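Local coordinates for acetaldehyde dehydrogenase (Acetylating) (Geobacillus thermoglucosidasius, PDB 5J78), which catalyses the CoA-acylating interconversion of acetaldehyde and acetyl-CoA, probably with NAD as its cofactor, at residues A[95-109]-A[142-156]. Numbering follows the deposited sequence.
Sequences KNLFAANDVYNSIKD and NPTSTVIFKALIAVK. With ACT (acetate ion), chain I.
Leu152 plugs into the helix beside it as a knob among Ala99, Val103, Tyr104 and Ile107, its CD1 lying 3.4 Å from the carbonyl O of Ala99. One turn back, Ala99 CB presses tightly on Ile148 CG2 (3.5 Å); the small alanine lets the backbones come close here, Ala99 CA to Phe149 CA 5.0 Å. Val103 meets Phe149 at about a right angle, CG2 reaching ring atom CD1, while Ile107 lays CD1 against Leu152 and the CB of Lys156. The helices run nearly parallel, 13° apart with axes 8.3 Å from each other; strands 115-119 and 124-138 link them, and helix 143-156 then leads into parallel strand 160-165, a beta-alpha-beta crossover in what is probably the Rossmann-like cofactor domain. At the C-terminal end, Lys156 NZ bonds Lys108 O from above its carbonyl plane and salt-bridges Asp59. At the other end, Thr144 OG1 donates to an in-plane lone pair of Asn96 OD1 (2.7 Å). A turn late in the Lys95 chain, at the CG-CD bond (chi3 -60°), brings NZ to Asn142 OD1 (2.8 Å), Asp268 and an oxygen of a bound acetate, probably from the crystallisation liquor; a methionine here would probably leave Asp268 without its countercharge. Ser145 grips the other acetate oxygen, OXT, through N and OG.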
loop_
_atom_site.group_PDB
_atom_site.type_symbol
_atom_site.label_atom_id
_atom_site.label_comp_id
_atom_site.label_asym_id
_atom_site.label_seq_id
_atom_site.Cartn_x
_atom_site.Cartn_y
_atom_site.Cartn_z
ATOM N N LYS A 95 -22.456 26.851 -21.882
ATOM C CA LYS A 95 -22.000 26.220 -20.660
ATOM C C LYS A 95 -21.065 27.162 -19.883
ATOM O O LYS A 95 -21.217 27.311 -18.674
ATOM C CB LYS A 95 -21.307 24.889 -20.981
ATOM C CG LYS A 95 -21.237 23.923 -19.802
ATOM C CD LYS A 95 -20.360 22.709 -20.064
ATOM C CE LYS A 95 -20.835 21.863 -21.253
ATOM N NZ LYS A 95 -19.832 20.751 -21.473
ATOM N N ASN A 96 -20.125 27.825 -20.565
ATOM C CA ASN A 96 -19.227 28.757 -19.883
ATOM C C ASN A 96 -19.984 29.958 -19.336
ATOM O O ASN A 96 -19.636 30.486 -18.273
ATOM C CB ASN A 96 -18.096 29.240 -20.809
ATOM C CG ASN A 96 -17.061 28.160 -21.084
ATOM O OD1 ASN A 96 -16.838 27.277 -20.264
ATOM N ND2 ASN A 96 -16.414 28.240 -22.233
ATOM N N LEU A 97 -21.010 30.388 -20.072
ATOM C CA LEU A 97 -21.807 31.541 -19.682
ATOM C C LEU A 97 -22.693 31.188 -18.489
ATOM O O LEU A 97 -23.027 32.051 -17.675
ATOM C CB LEU A 97 -22.653 32.036 -20.863
ATOM C CG LEU A 97 -21.914 32.760 -21.997
ATOM C CD1 LEU A 97 -22.866 33.037 -23.112
ATOM C CD2 LEU A 97 -21.287 34.062 -21.474
ATOM N N PHE A 98 -23.068 29.915 -18.384
ATOM C CA PHE A 98 -23.803 29.440 -17.222
ATOM C C PHE A 98 -22.920 29.627 -15.988
ATOM O O PHE A 98 -23.380 30.105 -14.950
ATOM C CB PHE A 98 -24.239 27.966 -17.387
ATOM C CG PHE A 98 -24.755 27.342 -16.119
ATOM C CD1 PHE A 98 -26.047 27.577 -15.685
ATOM C CD2 PHE A 98 -23.926 26.537 -15.342
ATOM C CE1 PHE A 98 -26.516 27.012 -14.478
ATOM C CE2 PHE A 98 -24.385 25.975 -14.144
ATOM C CZ PHE A 98 -25.685 26.221 -13.718
ATOM N N ALA A 99 -21.641 29.292 -16.105
ATOM C CA ALA A 99 -20.746 29.450 -14.972
ATOM C C ALA A 99 -20.481 30.915 -14.711
ATOM O O ALA A 99 -20.415 31.356 -13.562
ATOM C CB ALA A 99 -19.456 28.718 -15.199
ATOM N N ALA A 100 -20.347 31.687 -15.779
ATOM C CA ALA A 100 -20.016 33.093 -15.621
ATOM C C ALA A 100 -21.201 33.922 -15.112
ATOM O O ALA A 100 -20.985 34.953 -14.485
ATOM C CB ALA A 100 -19.516 33.665 -16.927
ATOM N N ASN A 101 -22.436 33.496 -15.398
ATOM C CA ASN A 101 -23.606 34.300 -15.053
ATOM C C ASN A 101 -24.444 33.698 -13.924
ATOM O O ASN A 101 -24.583 34.329 -12.873
ATOM C CB ASN A 101 -24.480 34.543 -16.297
ATOM C CG ASN A 101 -23.772 35.396 -17.340
ATOM O OD1 ASN A 101 -22.952 36.239 -17.004
ATOM N ND2 ASN A 101 -24.084 35.181 -18.603
ATOM N N ASP A 102 -24.980 32.498 -14.126
ATOM C CA ASP A 102 -25.835 31.847 -13.120
ATOM C C ASP A 102 -25.104 31.582 -11.784
ATOM O O ASP A 102 -25.646 31.849 -10.714
ATOM C CB ASP A 102 -26.394 30.530 -13.660
ATOM C CG ASP A 102 -27.286 30.733 -14.882
ATOM O OD1 ASP A 102 -26.890 31.467 -15.810
ATOM O OD2 ASP A 102 -28.394 30.174 -14.899
ATOM N N VAL A 103 -23.884 31.076 -11.854
ATOM C CA VAL A 103 -23.109 30.798 -10.650
ATOM C C VAL A 103 -22.720 32.096 -9.959
ATOM O O VAL A 103 -22.871 32.233 -8.749
ATOM C CB VAL A 103 -21.851 29.971 -10.961
ATOM C CG1 VAL A 103 -20.936 29.897 -9.765
ATOM C CG2 VAL A 103 -22.234 28.581 -11.426
ATOM N N TYR A 104 -22.228 33.053 -10.728
ATOM C CA TYR A 104 -21.893 34.353 -10.183
ATOM C C TYR A 104 -23.074 34.986 -9.442
ATOM O O TYR A 104 -22.948 35.436 -8.292
ATOM C CB TYR A 104 -21.434 35.292 -11.291
ATOM C CG TYR A 104 -21.230 36.680 -10.761
ATOM C CD1 TYR A 104 -20.169 36.962 -9.930
ATOM C CD2 TYR A 104 -22.108 37.705 -11.085
ATOM C CE1 TYR A 104 -19.971 38.241 -9.417
ATOM C CE2 TYR A 104 -21.931 38.977 -10.591
ATOM C CZ TYR A 104 -20.855 39.243 -9.757
ATOM O OH TYR A 104 -20.677 40.510 -9.258
ATOM N N ASN A 105 -24.218 35.038 -10.109
ATOM C CA ASN A 105 -25.397 35.662 -9.525
ATOM C C ASN A 105 -25.846 34.965 -8.237
ATOM O O ASN A 105 -26.340 35.622 -7.337
ATOM C CB ASN A 105 -26.534 35.690 -10.564
ATOM C CG ASN A 105 -26.315 36.758 -11.628
ATOM O OD1 ASN A 105 -25.621 37.758 -11.396
ATOM N ND2 ASN A 105 -26.914 36.563 -12.788
ATOM N N SER A 106 -25.638 33.652 -8.133
ATOM C CA SER A 106 -26.052 32.903 -6.949
ATOM C C SER A 106 -25.103 33.058 -5.748
ATOM O O SER A 106 -25.432 32.630 -4.658
ATOM C CB SER A 106 -26.168 31.417 -7.272
ATOM O OG SER A 106 -24.882 30.838 -7.315
ATOM N N ILE A 107 -23.923 33.638 -5.946
ATOM C CA ILE A 107 -22.970 33.752 -4.855
ATOM C C ILE A 107 -22.588 35.200 -4.555
ATOM O O ILE A 107 -22.040 35.485 -3.491
ATOM C CB ILE A 107 -21.661 32.922 -5.135
ATOM C CG1 ILE A 107 -20.830 33.517 -6.283
ATOM C CG2 ILE A 107 -22.019 31.464 -5.415
ATOM C CD1 ILE A 107 -19.451 32.857 -6.484
ATOM N N LYS A 108 -22.882 36.116 -5.473
ATOM C CA LYS A 108 -22.358 37.473 -5.348
ATOM C C LYS A 108 -22.871 38.204 -4.101
ATOM O O LYS A 108 -22.167 39.043 -3.559
ATOM C CB LYS A 108 -22.680 38.300 -6.596
ATOM C CG LYS A 108 -24.159 38.563 -6.829
ATOM C CD LYS A 108 -24.363 39.424 -8.074
ATOM C CE LYS A 108 -25.760 40.027 -8.144
ATOM N NZ LYS A 108 -26.527 39.456 -9.270
ATOM N N ASP A 109 -24.078 37.883 -3.642
ATOM C CA ASP A 109 -24.615 38.516 -2.435
ATOM C C ASP A 109 -24.448 37.658 -1.157
ATOM O O ASP A 109 -24.970 38.010 -0.111
ATOM C CB ASP A 109 -26.092 38.863 -2.640
ATOM C CG ASP A 109 -26.302 39.891 -3.762
ATOM O OD1 ASP A 109 -25.424 40.766 -3.949
ATOM O OD2 ASP A 109 -27.331 39.809 -4.466
ATOM N N ASN A 142 -16.501 18.803 -19.182
ATOM C CA ASN A 142 -16.859 20.185 -18.843
ATOM C C ASN A 142 -15.628 20.931 -18.359
ATOM O O ASN A 142 -15.628 21.515 -17.267
ATOM C CB ASN A 142 -17.945 20.237 -17.751
ATOM C CG ASN A 142 -19.103 19.306 -18.022
ATOM O OD1 ASN A 142 -19.597 19.207 -19.151
ATOM N ND2 ASN A 142 -19.573 18.634 -16.965
ATOM N N PRO A 143 -14.558 20.903 -19.156
ATOM C CA PRO A 143 -13.268 21.381 -18.648
ATOM C C PRO A 143 -13.272 22.862 -18.244
ATOM O O PRO A 143 -12.928 23.176 -17.119
ATOM C CB PRO A 143 -12.315 21.149 -19.817
ATOM C CG PRO A 143 -13.207 20.943 -21.027
ATOM C CD PRO A 143 -14.479 20.416 -20.540
ATOM N N THR A 144 -13.688 23.757 -19.131
ATOM C CA THR A 144 -13.481 25.182 -18.884
ATOM C C THR A 144 -14.588 25.757 -17.999
ATOM O O THR A 144 -14.326 26.585 -17.137
ATOM C CB THR A 144 -13.381 25.946 -20.211
ATOM O OG1 THR A 144 -14.613 25.806 -20.930
ATOM C CG2 THR A 144 -12.243 25.373 -21.059
ATOM N N SER A 145 -15.813 25.269 -18.166
ATOM C CA SER A 145 -16.924 25.753 -17.354
ATOM C C SER A 145 -16.773 25.378 -15.882
ATOM O O SER A 145 -17.175 26.161 -15.005
ATOM C CB SER A 145 -18.262 25.226 -17.864
ATOM O OG SER A 145 -18.281 23.819 -17.972
ATOM N N THR A 146 -16.183 24.209 -15.615
ATOM C CA THR A 146 -15.995 23.732 -14.231
ATOM C C THR A 146 -14.905 24.555 -13.530
ATOM O O THR A 146 -14.964 24.814 -12.311
ATOM C CB THR A 146 -15.634 22.228 -14.182
ATOM O OG1 THR A 146 -16.653 21.454 -14.836
ATOM C CG2 THR A 146 -15.521 21.728 -12.727
ATOM N N VAL A 147 -13.906 24.958 -14.300
ATOM C CA VAL A 147 -12.854 25.818 -13.797
ATOM C C VAL A 147 -13.432 27.158 -13.401
ATOM O O VAL A 147 -13.106 27.693 -12.324
ATOM C CB VAL A 147 -11.735 26.040 -14.834
ATOM C CG1 VAL A 147 -10.868 27.228 -14.454
ATOM C CG2 VAL A 147 -10.903 24.790 -14.977
ATOM N N ILE A 148 -14.271 27.711 -14.274
ATOM C CA ILE A 148 -14.891 29.007 -14.012
ATOM C C ILE A 148 -15.740 28.908 -12.743
ATOM O O ILE A 148 -15.609 29.718 -11.825
ATOM C CB ILE A 148 -15.747 29.452 -15.204
ATOM C CG1 ILE A 148 -14.857 29.765 -16.418
ATOM C CG2 ILE A 148 -16.597 30.664 -14.841
ATOM C CD1 ILE A 148 -15.596 29.794 -17.717
ATOM N N PHE A 149 -16.595 27.894 -12.707
ATOM C CA PHE A 149 -17.492 27.643 -11.578
ATOM C C PHE A 149 -16.710 27.509 -10.264
ATOM O O PHE A 149 -16.976 28.225 -9.301
ATOM C CB PHE A 149 -18.338 26.390 -11.886
ATOM C CG PHE A 149 -18.763 25.616 -10.673
ATOM C CD1 PHE A 149 -19.712 26.134 -9.781
ATOM C CD2 PHE A 149 -18.232 24.361 -10.428
ATOM C CE1 PHE A 149 -20.092 25.408 -8.645
ATOM C CE2 PHE A 149 -18.604 23.637 -9.297
ATOM C CZ PHE A 149 -19.534 24.164 -8.404
ATOM N N LYS A 150 -15.704 26.636 -10.248
ATOM C CA LYS A 150 -14.928 26.385 -9.033
ATOM C C LYS A 150 -14.074 27.572 -8.606
ATOM O O LYS A 150 -13.910 27.838 -7.403
ATOM C CB LYS A 150 -14.049 25.145 -9.220
ATOM C CG LYS A 150 -14.859 23.866 -9.232
ATOM C CD LYS A 150 -13.989 22.612 -9.277
ATOM C CE LYS A 150 -14.867 21.370 -9.178
ATOM N NZ LYS A 150 -14.113 20.091 -9.280
ATOM N N ALA A 151 -13.519 28.291 -9.571
ATOM C CA ALA A 151 -12.691 29.443 -9.226
ATOM C C ALA A 151 -13.523 30.525 -8.571
ATOM O O ALA A 151 -13.093 31.116 -7.581
ATOM C CB ALA A 151 -11.985 29.998 -10.460
ATOM N N LEU A 152 -14.708 30.791 -9.124
ATOM C CA LEU A 152 -15.609 31.786 -8.542
ATOM C C LEU A 152 -16.023 31.413 -7.092
ATOM O O LEU A 152 -15.937 32.237 -6.196
ATOM C CB LEU A 152 -16.860 31.954 -9.403
ATOM C CG LEU A 152 -16.717 32.696 -10.738
ATOM C CD1 LEU A 152 -18.004 32.506 -11.520
ATOM C CD2 LEU A 152 -16.377 34.163 -10.512
ATOM N N ILE A 153 -16.483 30.181 -6.865
ATOM C CA ILE A 153 -16.952 29.825 -5.521
ATOM C C ILE A 153 -15.777 29.708 -4.543
ATOM O O ILE A 153 -15.923 30.010 -3.362
ATOM C CB ILE A 153 -17.780 28.506 -5.497
ATOM C CG1 ILE A 153 -16.960 27.271 -5.899
ATOM C CG2 ILE A 153 -19.053 28.626 -6.367
ATOM C CD1 ILE A 153 -17.717 25.949 -5.622
ATOM N N ALA A 154 -14.609 29.300 -5.026
ATOM C CA ALA A 154 -13.449 29.202 -4.145
ATOM C C ALA A 154 -12.979 30.571 -3.692
ATOM O O ALA A 154 -12.668 30.770 -2.515
ATOM C CB ALA A 154 -12.298 28.456 -4.829
ATOM N N VAL A 155 -12.904 31.522 -4.620
ATOM C CA VAL A 155 -12.353 32.834 -4.277
ATOM C C VAL A 155 -13.360 33.646 -3.452
ATOM O O VAL A 155 -12.983 34.348 -2.525
ATOM C CB VAL A 155 -11.932 33.613 -5.542
ATOM C CG1 VAL A 155 -11.528 35.065 -5.208
ATOM C CG2 VAL A 155 -10.779 32.898 -6.220
ATOM N N LYS A 156 -14.640 33.528 -3.777
ATOM C CA LYS A 156 -15.682 34.215 -3.022
ATOM C C LYS A 156 -15.649 33.801 -1.538
ATOM O O LYS A 156 -15.913 34.628 -0.662
ATOM C CB LYS A 156 -17.047 33.929 -3.652
ATOM C CG LYS A 156 -18.269 34.411 -2.868
ATOM C CD LYS A 156 -18.415 35.916 -2.848
ATOM C CE LYS A 156 -19.417 36.326 -1.764
ATOM N NZ LYS A 156 -19.932 37.725 -1.899
HETATM C C ACT I . -17.054 23.160 -21.297
HETATM O O ACT I . -17.411 22.053 -21.741
HETATM O OXT ACT I . -16.822 23.242 -20.101
HETATM C CH3 ACT I . -16.956 24.372 -22.166
#